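Local coordinates for glucokinase (Streptomyces griseus, PDB 3VGL), which phosphorylates D-glucose to D-glucose 6-phosphate at the expense of ATP, as a zinc-containing kinase of the ROK family, at the interface of chains A and B. Sequence-based numbering; all coordinates share one arbitrary frame. Chains: chain A/B, Glucokinase.

Contact 1: the interface of chains A and B. Residues chain A 67, 138, 146-147, 149-155; chain B 248-252, 287.
Carboxylate oxygen OD2 of B:Asp252 is gripped by two backbone N-H groups of one chain A loop: A:Phe149 N donates to it at 2.8 Å and A:Val151 N at 3.0 Å. Both donors stand above the carboxylate plane rather than in it, and A:Gly150 N is close by but makes no hydrogen bond to it. B:Asp252 reaches the loop with CG anti to its own backbone N (chi1 -173°). Methyl CG2 of A:Val151 packs obliquely against the carboxylate carbon CG, while CB of B:Asp252 lies against the backbone N and CA of A:Ala152. Within chain B, guanidinium NH2 of B:Arg287 lies 3.8 Å from OD1 of B:Asp252, a long salt bridge that would be expected to favour the charged carboxylate.

Farther along the loop, the C-terminal turn of helix 227-251 offers carbonyls of B:Ser249 and B:Leu250. A:Ala153 N donates to B:Leu250 O at 3.0 Å, from well above the carbonyl plane, and A:Glu154 N to B:Ser249 O at 2.8 Å, less far out of that carbonyl's own plane (26°). Beside this ladder, CD2 of B:Leu250 touches the CD1–CE1 rim of A:Phe155, the two side chains crossing at about a right angle.

Two bridging waters, 2.8 Å apart between the oxygens of water 1 and water 2, fill in the polar edge. Water 2 joins the phenol OH of A:Tyr67, B:Ser249 OG and B:Arg287 NH1; water 1 joins A:Val151 O, B:Ala248 O and B:Arg287 NH2. Because CG of A:Glu154 lies above the rim of one face of the A:Tyr67 ring, and both residues line the glucose pocket, this junction may link subunit pairing to the wall of the sugar site.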
# COMPACT_ATOMS: atom_id res chain seq x y z
N TYR A 67 -6.32 -16.93 -19.96
CA TYR A 67 -6.66 -18.06 -19.11
C TYR A 67 -7.19 -19.16 -20.04
O TYR A 67 -8.24 -18.99 -20.66
CB TYR A 67 -7.79 -17.65 -18.14
CG TYR A 67 -7.37 -16.81 -16.93
CD1 TYR A 67 -6.67 -15.61 -17.09
CD2 TYR A 67 -7.69 -17.21 -15.63
CE1 TYR A 67 -6.32 -14.83 -15.98
CE2 TYR A 67 -7.34 -16.43 -14.50
CZ TYR A 67 -6.63 -15.27 -14.70
OH TYR A 67 -6.25 -14.49 -13.61
N ILE A 138 4.76 -23.02 -14.79
CA ILE A 138 5.21 -23.84 -13.67
C ILE A 138 5.68 -25.20 -14.17
O ILE A 138 4.91 -25.95 -14.79
CB ILE A 138 4.06 -24.08 -12.67
CG1 ILE A 138 3.56 -22.78 -12.06
CG2 ILE A 138 4.50 -25.04 -11.52
CD1 ILE A 138 2.20 -22.93 -11.46
N ARG A 146 -0.73 -27.10 -14.95
CA ARG A 146 -1.79 -26.18 -15.37
C ARG A 146 -2.89 -26.02 -14.32
O ARG A 146 -3.76 -25.16 -14.47
CB ARG A 146 -2.38 -26.65 -16.72
CG ARG A 146 -1.35 -26.78 -17.84
CD ARG A 146 -2.00 -27.51 -19.00
NE ARG A 146 -1.06 -27.92 -20.04
CZ ARG A 146 -0.34 -29.04 -20.02
NH1 ARG A 146 -0.40 -29.88 -18.97
NH2 ARG A 146 0.45 -29.33 -21.05
N GLY A 147 -2.86 -26.84 -13.27
CA GLY A 147 -3.85 -26.81 -12.21
C GLY A 147 -5.14 -27.54 -12.55
O GLY A 147 -5.30 -28.07 -13.66
N PHE A 149 -8.23 -26.50 -13.10
CA PHE A 149 -9.10 -25.90 -14.10
C PHE A 149 -8.33 -25.32 -15.28
O PHE A 149 -8.92 -24.67 -16.14
CB PHE A 149 -10.03 -24.87 -13.46
CG PHE A 149 -10.86 -25.43 -12.34
CD1 PHE A 149 -11.93 -26.30 -12.60
CD2 PHE A 149 -10.59 -25.09 -11.01
CE1 PHE A 149 -12.69 -26.80 -11.57
CE2 PHE A 149 -11.35 -25.61 -9.97
CZ PHE A 149 -12.41 -26.46 -10.24
N GLY A 150 -7.02 -25.57 -15.32
CA GLY A 150 -6.20 -25.18 -16.45
C GLY A 150 -5.59 -23.80 -16.31
O GLY A 150 -4.76 -23.40 -17.13
N VAL A 151 -5.95 -23.10 -15.24
CA VAL A 151 -5.59 -21.69 -15.11
C VAL A 151 -4.60 -21.35 -13.99
O VAL A 151 -4.54 -20.20 -13.53
CB VAL A 151 -6.83 -20.78 -15.06
CG1 VAL A 151 -7.67 -20.95 -16.34
CG2 VAL A 151 -7.68 -21.06 -13.81
N ALA A 152 -3.77 -22.33 -13.63
CA ALA A 152 -2.61 -22.05 -12.77
C ALA A 152 -1.65 -21.09 -13.46
O ALA A 152 -1.73 -20.85 -14.68
CB ALA A 152 -1.89 -23.34 -12.37
N ALA A 153 -0.73 -20.54 -12.66
CA ALA A 153 0.38 -19.73 -13.18
C ALA A 153 -0.09 -18.42 -13.82
O ALA A 153 0.57 -17.88 -14.71
CB ALA A 153 1.25 -20.55 -14.15
N GLU A 154 -1.18 -17.89 -13.31
CA GLU A 154 -1.61 -16.55 -13.70
C GLU A 154 -0.98 -15.52 -12.75
O GLU A 154 -1.66 -14.75 -12.06
CB GLU A 154 -3.13 -16.48 -13.73
CG GLU A 154 -3.68 -17.07 -15.05
CD GLU A 154 -3.17 -16.30 -16.24
OE1 GLU A 154 -3.14 -15.04 -16.14
OE2 GLU A 154 -2.81 -16.96 -17.25
N PHE A 155 0.36 -15.52 -12.75
CA PHE A 155 1.10 -14.71 -11.79
C PHE A 155 0.87 -13.20 -11.98
O PHE A 155 1.01 -12.40 -11.03
CB PHE A 155 2.62 -14.91 -11.98
CG PHE A 155 3.10 -16.33 -11.82
CD1 PHE A 155 2.38 -17.28 -11.09
CD2 PHE A 155 4.34 -16.67 -12.35
CE1 PHE A 155 2.89 -18.60 -10.95
CE2 PHE A 155 4.85 -17.95 -12.22
CZ PHE A 155 4.13 -18.93 -11.52
N ALA B 248 -5.02 -19.00 -5.78
CA ALA B 248 -5.77 -19.58 -6.91
C ALA B 248 -5.10 -19.15 -8.22
O ALA B 248 -5.01 -19.96 -9.16
CB ALA B 248 -7.24 -19.17 -6.89
N SER B 249 -4.66 -17.88 -8.26
CA SER B 249 -3.91 -17.39 -9.45
C SER B 249 -2.62 -18.16 -9.64
O SER B 249 -2.26 -18.48 -10.78
CB SER B 249 -3.63 -15.90 -9.33
OG SER B 249 -4.86 -15.24 -9.42
N LEU B 250 -1.97 -18.51 -8.53
CA LEU B 250 -0.68 -19.21 -8.55
C LEU B 250 -0.83 -20.70 -8.89
O LEU B 250 -0.17 -21.19 -9.83
CB LEU B 250 0.03 -19.04 -7.21
CG LEU B 250 0.58 -17.62 -7.03
CD1 LEU B 250 0.47 -17.17 -5.57
CD2 LEU B 250 2.04 -17.61 -7.47
N PHE B 251 -1.69 -21.40 -8.14
CA PHE B 251 -1.73 -22.88 -8.16
C PHE B 251 -2.98 -23.47 -8.81
O PHE B 251 -2.96 -24.63 -9.24
CB PHE B 251 -1.67 -23.42 -6.73
CG PHE B 251 -0.36 -23.19 -6.04
CD1 PHE B 251 0.74 -24.00 -6.32
CD2 PHE B 251 -0.24 -22.20 -5.05
CE1 PHE B 251 1.97 -23.79 -5.66
CE2 PHE B 251 0.99 -21.99 -4.40
CZ PHE B 251 2.08 -22.80 -4.70
N ASP B 252 -4.06 -22.69 -8.86
CA ASP B 252 -5.37 -23.21 -9.35
C ASP B 252 -5.72 -24.64 -8.86
O ASP B 252 -5.93 -25.55 -9.68
CB ASP B 252 -5.41 -23.14 -10.89
CG ASP B 252 -6.79 -23.49 -11.47
OD1 ASP B 252 -7.81 -23.09 -10.88
OD2 ASP B 252 -6.83 -24.13 -12.56
N ARG B 287 -14.38 -17.96 -14.86
CA ARG B 287 -13.48 -19.03 -14.41
C ARG B 287 -13.99 -19.78 -13.17
O ARG B 287 -14.70 -19.20 -12.33
CB ARG B 287 -12.03 -18.50 -14.21
CG ARG B 287 -11.83 -17.34 -13.22
CD ARG B 287 -11.78 -17.75 -11.73
NE ARG B 287 -10.72 -18.68 -11.37
CZ ARG B 287 -9.45 -18.35 -11.15
NH1 ARG B 287 -9.06 -17.07 -11.27
NH2 ARG B 287 -8.57 -19.34 -10.84
O HOH W 1 -5.75 -18.85 -11.58
O HOH W 2 -6.41 -16.13 -11.26

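Contact 2: the interface of chains A and B. Residues chain A 252-254, 288-290; chain B 148-149.
Loop meets loop here: the chain A segment 252-254, between helix 227-251 and strand 255-259, and the stretch 288-290 leading into strand 291-294 receive residues 148-149 from a loop of chain B. The backbone sets the register. B:Arg148 N donates to A:Asp252 O at 2.8 Å, nearly along the C=O axis, with an angle of 155° at the hydrogen.

B:Phe149 then inserts its ring between groups of both chains. With CG anti to its carbonyl carbon (chi1 -56°), the ring presents one face to A:Pro288, whose CB sits 3.6 Å from the centroid in a CH-pi contact; CG of the same proline reaches the CG–CD1 side. Methylene CG of B:Arg148 lies over the centre of the opposite face, so the ring is clasped between a neighbour in its own chain and the partner's proline. At the edge, OD1 of A:Asp252 lies in the ring plane, 3.4 Å from CD2, where the slightly positive aromatic rim would suit a carboxylate oxygen.

B:Arg148 extends CG anti to its backbone N and bends at chi2 (69°), which brings its guanidinium face over B:Phe149 CE1. Its aliphatic stem also serves the partner, since CG packs against A:Ser254 CB at 3.7 Å. An alanine in place of B:Phe149 would remove the ring held between A:Pro288 and the B:Arg148 stem, and would probably loosen the clasp and leave the arginine less well positioned. In the fold, the chain A half lies on the connections entering strands 255-259 and 291-294, and the chain B half on the loop between strand 143-144 and the 3-10 helix 155-157.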
# COMPACT_ATOMS: atom_id res chain seq x y z
N ASP A 252 9.84 -22.25 -4.28
CA ASP A 252 11.26 -22.62 -4.05
C ASP A 252 11.90 -23.44 -5.20
O ASP A 252 12.37 -24.57 -4.98
CB ASP A 252 11.39 -23.37 -2.71
CG ASP A 252 12.85 -23.65 -2.31
OD1 ASP A 252 13.71 -22.77 -2.53
OD2 ASP A 252 13.11 -24.73 -1.73
N PRO A 253 11.91 -22.90 -6.44
CA PRO A 253 12.47 -23.65 -7.58
C PRO A 253 14.00 -23.55 -7.59
O PRO A 253 14.57 -22.75 -6.86
CB PRO A 253 11.90 -22.90 -8.78
CG PRO A 253 11.93 -21.47 -8.30
CD PRO A 253 11.47 -21.54 -6.85
N SER A 254 14.66 -24.34 -8.44
CA SER A 254 16.10 -24.20 -8.61
C SER A 254 16.43 -22.98 -9.47
O SER A 254 17.51 -22.39 -9.34
CB SER A 254 16.69 -25.47 -9.22
OG SER A 254 16.04 -25.78 -10.44
N PRO A 288 19.00 -20.89 0.76
CA PRO A 288 19.63 -20.82 -0.55
C PRO A 288 18.84 -19.99 -1.57
O PRO A 288 17.64 -19.76 -1.42
CB PRO A 288 19.68 -22.29 -1.01
CG PRO A 288 19.31 -23.11 0.18
CD PRO A 288 18.43 -22.23 1.01
N HIS A 289 19.54 -19.53 -2.59
CA HIS A 289 18.90 -18.72 -3.63
C HIS A 289 18.82 -19.45 -4.96
O HIS A 289 19.77 -20.09 -5.41
CB HIS A 289 19.60 -17.38 -3.80
CG HIS A 289 21.07 -17.50 -4.06
ND1 HIS A 289 22.00 -17.47 -3.04
CD2 HIS A 289 21.76 -17.67 -5.21
CE1 HIS A 289 23.21 -17.61 -3.56
NE2 HIS A 289 23.09 -17.73 -4.87
N ALA A 290 17.68 -19.31 -5.63
CA ALA A 290 17.52 -19.81 -7.00
C ALA A 290 18.37 -19.01 -7.96
O ALA A 290 18.75 -17.87 -7.67
CB ALA A 290 16.06 -19.66 -7.40
N ARG B 148 13.11 -27.19 -4.41
CA ARG B 148 14.52 -27.58 -4.60
C ARG B 148 15.33 -27.59 -3.30
O ARG B 148 16.18 -28.48 -3.09
CB ARG B 148 15.17 -26.69 -5.66
CG ARG B 148 16.68 -26.73 -5.70
CD ARG B 148 17.23 -28.08 -6.21
NE ARG B 148 18.68 -28.06 -6.24
CZ ARG B 148 19.46 -28.29 -5.18
NH1 ARG B 148 18.93 -28.55 -3.99
NH2 ARG B 148 20.78 -28.23 -5.33
N PHE B 149 15.06 -26.62 -2.44
CA PHE B 149 15.83 -26.46 -1.21
C PHE B 149 15.03 -26.79 0.04
O PHE B 149 15.51 -26.58 1.16
CB PHE B 149 16.45 -25.06 -1.14
CG PHE B 149 17.31 -24.74 -2.33
CD1 PHE B 149 18.57 -25.33 -2.50
CD2 PHE B 149 16.88 -23.82 -3.29
CE1 PHE B 149 19.35 -25.02 -3.59
CE2 PHE B 149 17.67 -23.51 -4.40
CZ PHE B 149 18.91 -24.10 -4.54

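The C-alpha centres of contact 1 and contact 2 lie about 21 Å apart, on either side of the two-fold axis of one interface. They draw on the same elements with the chains exchanged: the loop holding A:Phe149 and B:Phe149, and the segment after helix 227-251 holding A:Asp252 and B:Asp252, appear in both, so each contact shows a different portion of one repeated junction. Contact 1 extends it towards A:Glu154 of the glucose pocket, contact 2 towards the approach to strand 291-294. Each subunit thus gives and receives the same loop, a reciprocal exchange consistent with a homo-oligomer, possibly a tetramer, and with the four-copy deposited assembly.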